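Local coordinates for protein SusD homolog (Bacteroides thetaiotaomicron, PDB 3EHM) that probably binds mucin O-glycans as a SusD-family lipoprotein serving glycan capture by a prominent human gut bacterium, at residues 56-61 with 67-72; 261-264 with 268-271; 286-291 with 305-310; 318-321 with 325-328. All blocks are in the same frame, centred on the assembly; numbering follows the deposited sequence.

Interaction 1 of 4, residues 56-61 with 67-72; sequences DLISSG and FGNNNN
Between helix 47-57 and strand 67-69 the chain passes through the short helix 60-63 and doubles back, bringing Gly61 and Phe67 together with their CA atoms 5.5 Å apart. Phe67 N donates to Gly61 O across 3.0 Å, meeting the oxygen from above the carbonyl plane. This is a helix-to-strand connection of the largely helical SusD fold; strand 67-69 pairs with strand 270-272 in a small antiparallel sheet. Glycine suits position 61, since any CB there would run into the Phe67 ring.

The ring itself lies against the turn. Its CG stands anti to the carbonyl carbon of Phe67 (chi1 -47°), which carries the CD1 and CE1 side over the end of helix 47-57. There Phe67 CE1 touches Leu57 CD2 at 3.6 Å, while Phe67 CD1 comes within 3.6 Å of Leu57 O. The carbonyl of Asp56 faces the ring edge, and Thr270 adds to the packing from the neighbouring strand. An alanine in place of Phe67 removes the ring, which would probably open a gap between Leu57 CD2 and Gly61.

Farther along the strand, Asn69 crosses Ile58 at about a right angle, its OD1 lying 3.4 Å from Ile58 CA. A carboxamide fits here because its two ends serve different partners. Asn69 ND2 makes a weak, long bond to Ile58 O, and on the other branch a water donates both to Asn69 OD1, at 2.7 Å, and to Leu57 O, at 2.9 Å.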
loop_
_atom_site.group_PDB
_atom_site.type_symbol
_atom_site.label_atom_id
_atom_site.label_comp_id
_atom_site.label_asym_id
_atom_site.label_seq_id
_atom_site.Cartn_x
_atom_site.Cartn_y
_atom_site.Cartn_z
ATOM N N ASP A 56 6.759 0.902 4.730
ATOM C CA ASP A 56 6.421 1.730 3.577
ATOM C C ASP A 56 7.498 2.537 2.849
ATOM O O ASP A 56 7.595 2.494 1.622
ATOM C CB ASP A 56 5.330 2.733 3.985
ATOM C CG ASP A 56 3.984 2.080 4.268
ATOM O OD1 ASP A 56 3.902 1.144 5.098
ATOM O OD2 ASP A 56 2.993 2.532 3.661
ATOM N N LEU A 57 8.294 3.281 3.604
ATOM C CA LEU A 57 9.271 4.185 3.016
ATOM C C LEU A 57 10.517 3.684 2.297
ATOM O O LEU A 57 10.746 4.062 1.151
ATOM C CB LEU A 57 9.682 5.219 4.064
ATOM C CG LEU A 57 8.520 5.856 4.830
ATOM C CD1 LEU A 57 9.059 7.009 5.670
ATOM C CD2 LEU A 57 7.445 6.360 3.866
ATOM N N ILE A 58 11.334 2.860 2.943
ATOM C CA ILE A 58 12.550 2.412 2.275
ATOM C C ILE A 58 12.401 1.065 1.583
ATOM O O ILE A 58 13.284 0.639 0.839
ATOM C CB ILE A 58 13.747 2.376 3.256
ATOM C CG1 ILE A 58 13.664 1.156 4.172
ATOM C CG2 ILE A 58 13.750 3.652 4.097
ATOM C CD1 ILE A 58 14.884 0.999 5.070
ATOM N N SER A 59 11.274 0.403 1.815
ATOM C CA SER A 59 11.015 -0.884 1.188
ATOM C C SER A 59 10.002 -0.755 0.047
ATOM O O SER A 59 10.348 -0.303 -1.049
ATOM C CB SER A 59 10.518 -1.892 2.232
ATOM O OG SER A 59 9.406 -1.379 2.949
ATOM N N SER A 60 8.754 -1.143 0.311
ATOM C CA SER A 60 7.686 -1.099 -0.688
ATOM C C SER A 60 7.616 0.195 -1.503
ATOM O O SER A 60 7.566 0.150 -2.733
ATOM C CB SER A 60 6.326 -1.349 -0.020
ATOM O OG SER A 60 6.056 -0.374 0.973
ATOM N N GLY A 61 7.594 1.335 -0.817
ATOM C CA GLY A 61 7.520 2.620 -1.501
ATOM C C GLY A 61 8.737 2.908 -2.365
ATOM O O GLY A 61 8.661 3.633 -3.362
ATOM N N PHE A 67 9.044 6.562 -3.549
ATOM C CA PHE A 67 10.166 7.216 -2.882
ATOM C C PHE A 67 11.500 6.715 -3.401
ATOM O O PHE A 67 11.575 5.684 -4.069
ATOM C CB PHE A 67 10.133 6.944 -1.369
ATOM C CG PHE A 67 8.787 7.139 -0.744
ATOM C CD1 PHE A 67 8.065 6.048 -0.273
ATOM C CD2 PHE A 67 8.230 8.405 -0.650
ATOM C CE1 PHE A 67 6.799 6.217 0.285
ATOM C CE2 PHE A 67 6.965 8.586 -0.094
ATOM C CZ PHE A 67 6.248 7.488 0.374
ATOM N N GLY A 68 12.547 7.463 -3.062
ATOM C CA GLY A 68 13.907 7.118 -3.427
ATOM C C GLY A 68 14.702 7.288 -2.144
ATOM O O GLY A 68 14.450 8.236 -1.400
ATOM N N ASN A 69 15.641 6.386 -1.867
ATOM C CA ASN A 69 16.430 6.469 -0.639
ATOM C C ASN A 69 17.760 7.206 -0.802
ATOM O O ASN A 69 18.507 6.953 -1.750
ATOM C CB ASN A 69 16.752 5.068 -0.096
ATOM C CG ASN A 69 15.520 4.213 0.138
ATOM O OD1 ASN A 69 14.539 4.656 0.742
ATOM N ND2 ASN A 69 15.575 2.966 -0.324
ATOM N N ASN A 70 18.054 8.107 0.133
ATOM C CA ASN A 70 19.324 8.830 0.133
ATOM C C ASN A 70 20.230 8.020 1.060
ATOM O O ASN A 70 20.735 8.524 2.065
ATOM C CB ASN A 70 19.135 10.255 0.670
ATOM C CG ASN A 70 20.451 10.996 0.872
ATOM O OD1 ASN A 70 21.445 10.739 0.184
ATOM N ND2 ASN A 70 20.455 11.939 1.811
ATOM N N ASN A 71 20.416 6.751 0.710
ATOM C CA ASN A 71 21.234 5.836 1.502
ATOM C C ASN A 71 21.155 4.448 0.869
ATOM O O ASN A 71 20.262 4.179 0.074
ATOM C CB ASN A 71 20.677 5.780 2.937
ATOM C CG ASN A 71 21.684 5.262 3.948
ATOM O OD1 ASN A 71 21.510 5.448 5.157
ATOM N ND2 ASN A 71 22.731 4.608 3.469
ATOM N N ASN A 72 22.101 3.575 1.203
ATOM C CA ASN A 72 22.070 2.208 0.699
ATOM C C ASN A 72 22.266 1.260 1.876
ATOM O O ASN A 72 22.219 0.039 1.721
ATOM C CB ASN A 72 23.142 1.968 -0.378
ATOM C CG ASN A 72 24.557 2.137 0.138
ATOM O OD1 ASN A 72 24.797 2.215 1.346
ATOM N ND2 ASN A 72 25.512 2.180 -0.787
HETATM O O HOH W 1 12.522 6.279 1.429
#

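Interaction 2 of 4, residues 261-264 with 268-271; sequences LASV and NETR
Ser263 and Thr270 are turned toward each other by their first torsions: Ser263 OG points opposite the amide nitrogen of its own residue (chi1 -173°), and Thr270 OG1 opposite its own carbonyl carbon. Ser263 OG and Thr270 OG1 are thereby left only 2.5 Å apart, a very short separation; Ser263 OG also hydrogen-bonds Gln53 of helix 47-57. Arg271 starts out directed away from the helix, but a bend at its second torsion (chi2 -72°) brings the edge of the guanidinium back to the helix end.

The backbone between these groups forms the C-terminal end of helix 261-266, where Asn268 breaks the helical path with a positive phi and hands the chain on to strand 270-272 of the SusD fold. Ser263 O, near this helix end, is gripped by two amides. Glu269 N lies 2.8 Å away, nearly in line with the carbonyl bond, and Thr270 N, at 3.0 Å, comes from above the carbonyl plane.

The next carbonyl is taken by the arginine. Its NH1 reaches Val264 O at 2.8 Å, in the carbonyl plane and on a lone pair, with a nearly straight N-H path of 163°. The same NH1 also bonds Thr270 O at 2.9 Å, and NH2 donates to Lys326 O, so the flat group is fixed in rotation. A positive charge is likely to be favourable at the carbonyl end of a helix, although Arg330 lies close by. Val264 CG2 packs 3.9 Å from Thr270 CB.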
loop_
_atom_site.group_PDB
_atom_site.type_symbol
_atom_site.label_atom_id
_atom_site.label_comp_id
_atom_site.label_asym_id
_atom_site.label_seq_id
_atom_site.Cartn_x
_atom_site.Cartn_y
_atom_site.Cartn_z
ATOM N N LEU A 261 7.866 11.872 8.887
ATOM C CA LEU A 261 8.803 12.939 9.222
ATOM C C LEU A 261 10.213 12.488 9.596
ATOM O O LEU A 261 11.195 13.070 9.133
ATOM C CB LEU A 261 8.221 13.815 10.334
ATOM C CG LEU A 261 7.012 14.641 9.885
ATOM C CD1 LEU A 261 6.480 15.465 11.053
ATOM C CD2 LEU A 261 7.427 15.556 8.740
ATOM N N ALA A 262 10.322 11.460 10.427
ATOM C CA ALA A 262 11.639 10.973 10.834
ATOM C C ALA A 262 12.539 10.685 9.626
ATOM O O ALA A 262 13.658 11.189 9.546
ATOM C CB ALA A 262 11.495 9.719 11.688
ATOM N N SER A 263 12.052 9.888 8.681
ATOM C CA SER A 263 12.862 9.554 7.515
ATOM C C SER A 263 13.032 10.700 6.516
ATOM O O SER A 263 14.082 10.828 5.884
ATOM C CB SER A 263 12.286 8.330 6.799
ATOM O OG SER A 263 13.168 7.907 5.773
ATOM N N VAL A 264 12.010 11.537 6.372
ATOM C CA VAL A 264 12.094 12.656 5.436
ATOM C C VAL A 264 12.957 13.810 5.946
ATOM O O VAL A 264 13.840 14.289 5.232
ATOM C CB VAL A 264 10.683 13.219 5.091
ATOM C CG1 VAL A 264 10.812 14.532 4.321
ATOM C CG2 VAL A 264 9.906 12.208 4.252
ATOM N N ASN A 268 16.923 12.344 6.728
ATOM C CA ASN A 268 17.193 12.824 5.376
ATOM C C ASN A 268 17.406 11.647 4.436
ATOM O O ASN A 268 18.304 11.669 3.588
ATOM C CB ASN A 268 18.432 13.720 5.376
ATOM C CG ASN A 268 18.183 15.044 6.052
ATOM O OD1 ASN A 268 18.881 15.417 6.998
ATOM N ND2 ASN A 268 17.177 15.764 5.576
ATOM N N GLU A 269 16.567 10.627 4.584
ATOM C CA GLU A 269 16.682 9.423 3.775
ATOM C C GLU A 269 15.549 9.206 2.773
ATOM O O GLU A 269 15.752 8.574 1.743
ATOM C CB GLU A 269 16.822 8.198 4.694
ATOM C CG GLU A 269 18.044 8.288 5.621
ATOM C CD GLU A 269 18.167 7.125 6.597
ATOM O OE1 GLU A 269 17.138 6.694 7.158
ATOM O OE2 GLU A 269 19.304 6.653 6.815
ATOM N N THR A 270 14.360 9.727 3.054
ATOM C CA THR A 270 13.249 9.540 2.128
ATOM C C THR A 270 13.006 10.748 1.233
ATOM O O THR A 270 12.769 11.855 1.710
ATOM C CB THR A 270 11.956 9.183 2.880
ATOM O OG1 THR A 270 12.120 7.906 3.507
ATOM C CG2 THR A 270 10.772 9.115 1.916
ATOM N N ARG A 271 13.054 10.511 -0.075
ATOM C CA ARG A 271 12.867 11.558 -1.071
ATOM C C ARG A 271 11.905 11.087 -2.166
ATOM O O ARG A 271 11.449 9.942 -2.145
ATOM C CB ARG A 271 14.227 11.920 -1.674
ATOM C CG ARG A 271 15.238 12.471 -0.653
ATOM C CD ARG A 271 14.837 13.874 -0.218
ATOM N NE ARG A 271 15.770 14.503 0.720
ATOM C CZ ARG A 271 15.612 14.521 2.042
ATOM N NH1 ARG A 271 14.559 13.936 2.601
ATOM N NH2 ARG A 271 16.489 15.159 2.808
#

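Interaction 3 of 4, residues 286-291 with 305-310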
loop_
_atom_site.group_PDB
_atom_site.type_symbol
_atom_site.label_atom_id
_atom_site.label_comp_id
_atom_site.label_asym_id
_atom_site.label_seq_id
_atom_site.Cartn_x
_atom_site.Cartn_y
_atom_site.Cartn_z
ATOM N N PRO A 286 -1.002 17.882 -12.028
ATOM C CA PRO A 286 -0.955 18.930 -11.002
ATOM C C PRO A 286 -0.706 18.354 -9.602
ATOM O O PRO A 286 -0.475 19.094 -8.645
ATOM C CB PRO A 286 -2.325 19.586 -11.123
ATOM C CG PRO A 286 -3.201 18.432 -11.521
ATOM C CD PRO A 286 -2.365 17.750 -12.578
ATOM N N ARG A 287 -0.762 17.032 -9.482
ATOM C CA ARG A 287 -0.526 16.395 -8.195
ATOM C C ARG A 287 0.959 16.374 -7.857
ATOM O O ARG A 287 1.337 16.120 -6.717
ATOM C CB ARG A 287 -1.102 14.971 -8.185
ATOM C CG ARG A 287 -2.620 14.951 -8.036
ATOM C CD ARG A 287 -3.218 13.564 -8.254
ATOM N NE ARG A 287 -2.984 13.078 -9.609
ATOM C CZ ARG A 287 -3.522 11.972 -10.110
ATOM N NH1 ARG A 287 -4.335 11.228 -9.365
ATOM N NH2 ARG A 287 -3.255 11.613 -11.354
ATOM N N LEU A 288 1.804 16.648 -8.847
ATOM C CA LEU A 288 3.244 16.675 -8.615
ATOM C C LEU A 288 3.557 17.681 -7.509
ATOM O O LEU A 288 4.266 17.371 -6.546
ATOM C CB LEU A 288 3.987 17.070 -9.895
ATOM C CG LEU A 288 5.504 17.255 -9.787
ATOM C CD1 LEU A 288 6.152 15.995 -9.214
ATOM C CD2 LEU A 288 6.071 17.567 -11.158
ATOM N N SER A 289 3.011 18.884 -7.653
ATOM C CA SER A 289 3.222 19.958 -6.684
ATOM C C SER A 289 2.520 19.698 -5.357
ATOM O O SER A 289 2.949 20.185 -4.311
ATOM C CB SER A 289 2.728 21.285 -7.262
ATOM O OG SER A 289 2.974 22.343 -6.354
ATOM N N ALA A 290 1.436 18.933 -5.399
ATOM C CA ALA A 290 0.694 18.623 -4.185
ATOM C C ALA A 290 1.419 17.570 -3.354
ATOM O O ALA A 290 1.364 17.595 -2.126
ATOM C CB ALA A 290 -0.701 18.131 -4.535
ATOM N N TYR A 291 2.101 16.649 -4.026
ATOM C CA TYR A 291 2.809 15.572 -3.333
ATOM C C TYR A 291 4.242 15.889 -2.920
ATOM O O TYR A 291 4.690 15.464 -1.856
ATOM C CB TYR A 291 2.876 14.303 -4.197
ATOM C CG TYR A 291 1.564 13.620 -4.541
ATOM C CD1 TYR A 291 0.391 13.902 -3.845
ATOM C CD2 TYR A 291 1.516 12.648 -5.542
ATOM C CE1 TYR A 291 -0.801 13.227 -4.139
ATOM C CE2 TYR A 291 0.334 11.967 -5.839
ATOM C CZ TYR A 291 -0.817 12.262 -5.135
ATOM O OH TYR A 291 -1.985 11.589 -5.422
ATOM N N THR A 305 16.912 24.749 -9.252
ATOM C CA THR A 305 15.700 24.351 -8.551
ATOM C C THR A 305 14.795 23.566 -9.490
ATOM O O THR A 305 14.758 23.832 -10.688
ATOM C CB THR A 305 14.935 25.594 -8.021
ATOM O OG1 THR A 305 15.735 26.256 -7.035
ATOM C CG2 THR A 305 13.610 25.188 -7.386
ATOM N N GLY A 306 14.073 22.594 -8.937
ATOM C CA GLY A 306 13.176 21.788 -9.746
ATOM C C GLY A 306 12.829 20.478 -9.071
ATOM O O GLY A 306 13.261 20.213 -7.949
ATOM N N TYR A 307 12.038 19.655 -9.748
ATOM C CA TYR A 307 11.646 18.361 -9.203
ATOM C C TYR A 307 12.706 17.321 -9.550
ATOM O O TYR A 307 12.760 16.831 -10.676
ATOM C CB TYR A 307 10.278 17.973 -9.768
ATOM C CG TYR A 307 9.182 18.883 -9.264
ATOM C CD1 TYR A 307 8.692 18.753 -7.965
ATOM C CD2 TYR A 307 8.682 19.917 -10.061
ATOM C CE1 TYR A 307 7.738 19.626 -7.466
ATOM C CE2 TYR A 307 7.724 20.800 -9.570
ATOM C CZ TYR A 307 7.259 20.647 -8.270
ATOM O OH TYR A 307 6.324 21.515 -7.764
ATOM N N PHE A 308 13.549 17.005 -8.569
ATOM C CA PHE A 308 14.645 16.050 -8.735
ATOM C C PHE A 308 14.384 14.754 -7.970
ATOM O O PHE A 308 14.377 14.740 -6.739
ATOM C CB PHE A 308 15.953 16.661 -8.221
ATOM C CG PHE A 308 16.241 18.039 -8.759
ATOM C CD1 PHE A 308 16.777 19.019 -7.929
ATOM C CD2 PHE A 308 15.989 18.357 -10.091
ATOM C CE1 PHE A 308 17.060 20.298 -8.415
ATOM C CE2 PHE A 308 16.269 19.634 -10.590
ATOM C CZ PHE A 308 16.804 20.605 -9.748
ATOM N N PRO A 309 14.183 13.644 -8.693
ATOM C CA PRO A 309 13.924 12.355 -8.049
ATOM C C PRO A 309 15.183 11.570 -7.690
ATOM O O PRO A 309 16.283 11.884 -8.143
ATOM C CB PRO A 309 13.091 11.627 -9.092
ATOM C CG PRO A 309 13.749 12.065 -10.366
ATOM C CD PRO A 309 13.944 13.561 -10.147
ATOM N N VAL A 310 14.999 10.550 -6.859
ATOM C CA VAL A 310 16.077 9.661 -6.451
ATOM C C VAL A 310 15.659 8.307 -7.015
ATOM O O VAL A 310 14.508 7.889 -6.861
ATOM C CB VAL A 310 16.202 9.597 -4.916
ATOM C CG1 VAL A 310 17.252 8.571 -4.512
ATOM C CG2 VAL A 310 16.589 10.974 -4.378
HETATM O O HOH W 2 6.142 21.821 -4.973
#
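Leu288 of helix 287-291 and Tyr307, just beyond strand 304-306, face each other with their CA atoms 8.6 Å apart, a spacing that leaves the meeting largely to side chains. The contact sets a short helix against the end of a beta-hairpin, whose strands 295-297 and 304-306 run antiparallel, near the surface of this SusD fold. At the end of the second strand Gly306 adopts backbone angles in which a side chain would collide with the preceding carbonyl oxygen, so glycine is called for just before the tyrosine.

The main interaction is a CH-pi contact. Leu288 CG is anti to the backbone nitrogen (chi1 175°), which extends the branch point toward the hairpin until it stands above the middle of the Tyr307 ring. From CG to the ring centroid is 3.8 Å, and the line deviates just 5° from the ring normal. The two methyl groups then spread over the same face: Leu288 CD2 meets Tyr307 CD2 at 3.7 Å, and Leu288 CD1 meets Tyr307 CD1 at 4.0 Å. A forked aliphatic side chain thus covers a flat ring well, the two side chains running antiparallel alongside one another. Met272 touches both residues, Leu280 adds to the leucine and Trp277 to the tyrosine, so the pair is tied to strand 270-272 and helix 274-282.

The ring's polar end reaches along the helix to the exposed Ser289, with Tyr307 OH 3.6 Å from Ser289 CB. One water links the hydroxyls, hydrogen-bonded to Tyr307 OH at 2.8 Å and more weakly to Ser289 OG.

Interaction 4 of 4, residues 318-321 with 325-328; sequences KSET and AKFA
Lys326 lays its aliphatic chain across Glu320, with Lys326 CD 3.6 Å from Glu320 CB and Lys326 CB 3.5 Å from Ser319 O. All four of its side-chain torsions are close to 180°, and this full extension brings the amino group level with the carboxylate. The salt bridge that results is a weak one, Lys326 NZ to Glu320 OE1 at 3.3 Å, and lies at the surface. With an alanine at this position, the Glu320 carboxylate would probably be left without its charged mate and free to turn.

Phe327 meets the other segment with its ring edge. Thr321 O lies in the ring plane, 3.1 Å from Phe327 CD1, and Glu320 O approaches the same edge, 3.6 Å from Phe327 CE1; the slightly positive C-H rim of an aromatic ring is well suited to carbonyl oxygens. Lys326 CG covers part of one face.

The loop between strands 304-306 and 339-342 is thus folded on itself and fastened to its surroundings: Lys326 O accepts from Arg271 of strand 270-272, Ser319 O from Asn70 just beyond strand 67-69, and the Phe327 backbone bonds Thr296 of strand 295-297.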
loop_
_atom_site.group_PDB
_atom_site.type_symbol
_atom_site.label_atom_id
_atom_site.label_comp_id
_atom_site.label_asym_id
_atom_site.label_seq_id
_atom_site.Cartn_x
_atom_site.Cartn_y
_atom_site.Cartn_z
ATOM N N LYS A 318 24.653 7.465 1.546
ATOM C CA LYS A 318 23.958 8.684 1.934
ATOM C C LYS A 318 24.897 9.873 1.752
ATOM O O LYS A 318 26.093 9.758 1.986
ATOM C CB LYS A 318 23.533 8.608 3.402
ATOM C CG LYS A 318 22.867 9.879 3.913
ATOM C CD LYS A 318 22.540 9.779 5.393
ATOM C CE LYS A 318 21.877 11.053 5.891
ATOM N NZ LYS A 318 21.664 11.031 7.365
ATOM N N SER A 319 24.358 11.012 1.334
ATOM C CA SER A 319 25.167 12.213 1.154
ATOM C C SER A 319 24.387 13.432 1.638
ATOM O O SER A 319 23.154 13.428 1.641
ATOM C CB SER A 319 25.552 12.386 -0.314
ATOM O OG SER A 319 26.308 13.572 -0.494
ATOM N N GLU A 320 25.104 14.475 2.047
ATOM C CA GLU A 320 24.449 15.675 2.547
ATOM C C GLU A 320 24.958 16.985 1.955
ATOM O O GLU A 320 24.704 18.050 2.509
ATOM C CB GLU A 320 24.566 15.728 4.073
ATOM C CG GLU A 320 24.017 14.488 4.770
ATOM C CD GLU A 320 23.942 14.641 6.277
ATOM O OE1 GLU A 320 23.192 15.518 6.755
ATOM O OE2 GLU A 320 24.630 13.881 6.988
ATOM N N THR A 321 25.666 16.920 0.831
ATOM C CA THR A 321 26.173 18.143 0.210
ATOM C C THR A 321 25.052 18.824 -0.565
ATOM O O THR A 321 23.982 18.247 -0.756
ATOM C CB THR A 321 27.312 17.852 -0.765
ATOM O OG1 THR A 321 26.775 17.303 -1.972
ATOM C CG2 THR A 321 28.289 16.859 -0.155
ATOM N N ALA A 325 21.379 13.976 -2.689
ATOM C CA ALA A 325 19.966 13.634 -2.617
ATOM C C ALA A 325 19.336 14.226 -1.361
ATOM O O ALA A 325 18.117 14.208 -1.210
ATOM C CB ALA A 325 19.788 12.115 -2.640
ATOM N N LYS A 326 20.159 14.749 -0.456
ATOM C CA LYS A 326 19.609 15.355 0.749
ATOM C C LYS A 326 18.697 16.489 0.313
ATOM O O LYS A 326 17.698 16.783 0.969
ATOM C CB LYS A 326 20.712 15.904 1.664
ATOM C CG LYS A 326 20.158 16.712 2.840
ATOM C CD LYS A 326 21.223 17.120 3.849
ATOM C CE LYS A 326 20.613 17.983 4.956
ATOM N NZ LYS A 326 21.599 18.327 6.022
ATOM N N PHE A 327 19.034 17.115 -0.809
ATOM C CA PHE A 327 18.238 18.219 -1.316
ATOM C C PHE A 327 17.409 17.909 -2.554
ATOM O O PHE A 327 17.026 18.811 -3.300
ATOM C CB PHE A 327 19.140 19.428 -1.552
ATOM C CG PHE A 327 19.876 19.851 -0.320
ATOM C CD1 PHE A 327 21.166 19.398 -0.074
ATOM C CD2 PHE A 327 19.246 20.642 0.639
ATOM C CE1 PHE A 327 21.819 19.721 1.115
ATOM C CE2 PHE A 327 19.891 20.967 1.827
ATOM C CZ PHE A 327 21.181 20.504 2.064
ATOM N N ALA A 328 17.137 16.627 -2.772
ATOM C CA ALA A 328 16.302 16.216 -3.891
ATOM C C ALA A 328 14.884 16.545 -3.437
ATOM O O ALA A 328 14.676 16.907 -2.276
ATOM C CB ALA A 328 16.442 14.717 -4.134
#

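Overall arrangement
From the N terminus the four contacts follow in series, and none encloses or crosses another. Interaction 1 closes the short connection from helix 47-57 to strand 67-69, and interaction 2 closes the turn from helix 261-266 into strand 270-272. These two strands pair, so distant parts of the sequence meet with centres about 9 Å apart. Interaction 3 spans a wider loop containing the hairpin 295-297/304-306, and interaction 4 closes a tight loop before strand 339-342. Asn70 of interaction 1 bonds to both interactions 2 and 4, while Val310 of interaction 3 packs on Gly68, Arg271 and Ala328, touching all the others.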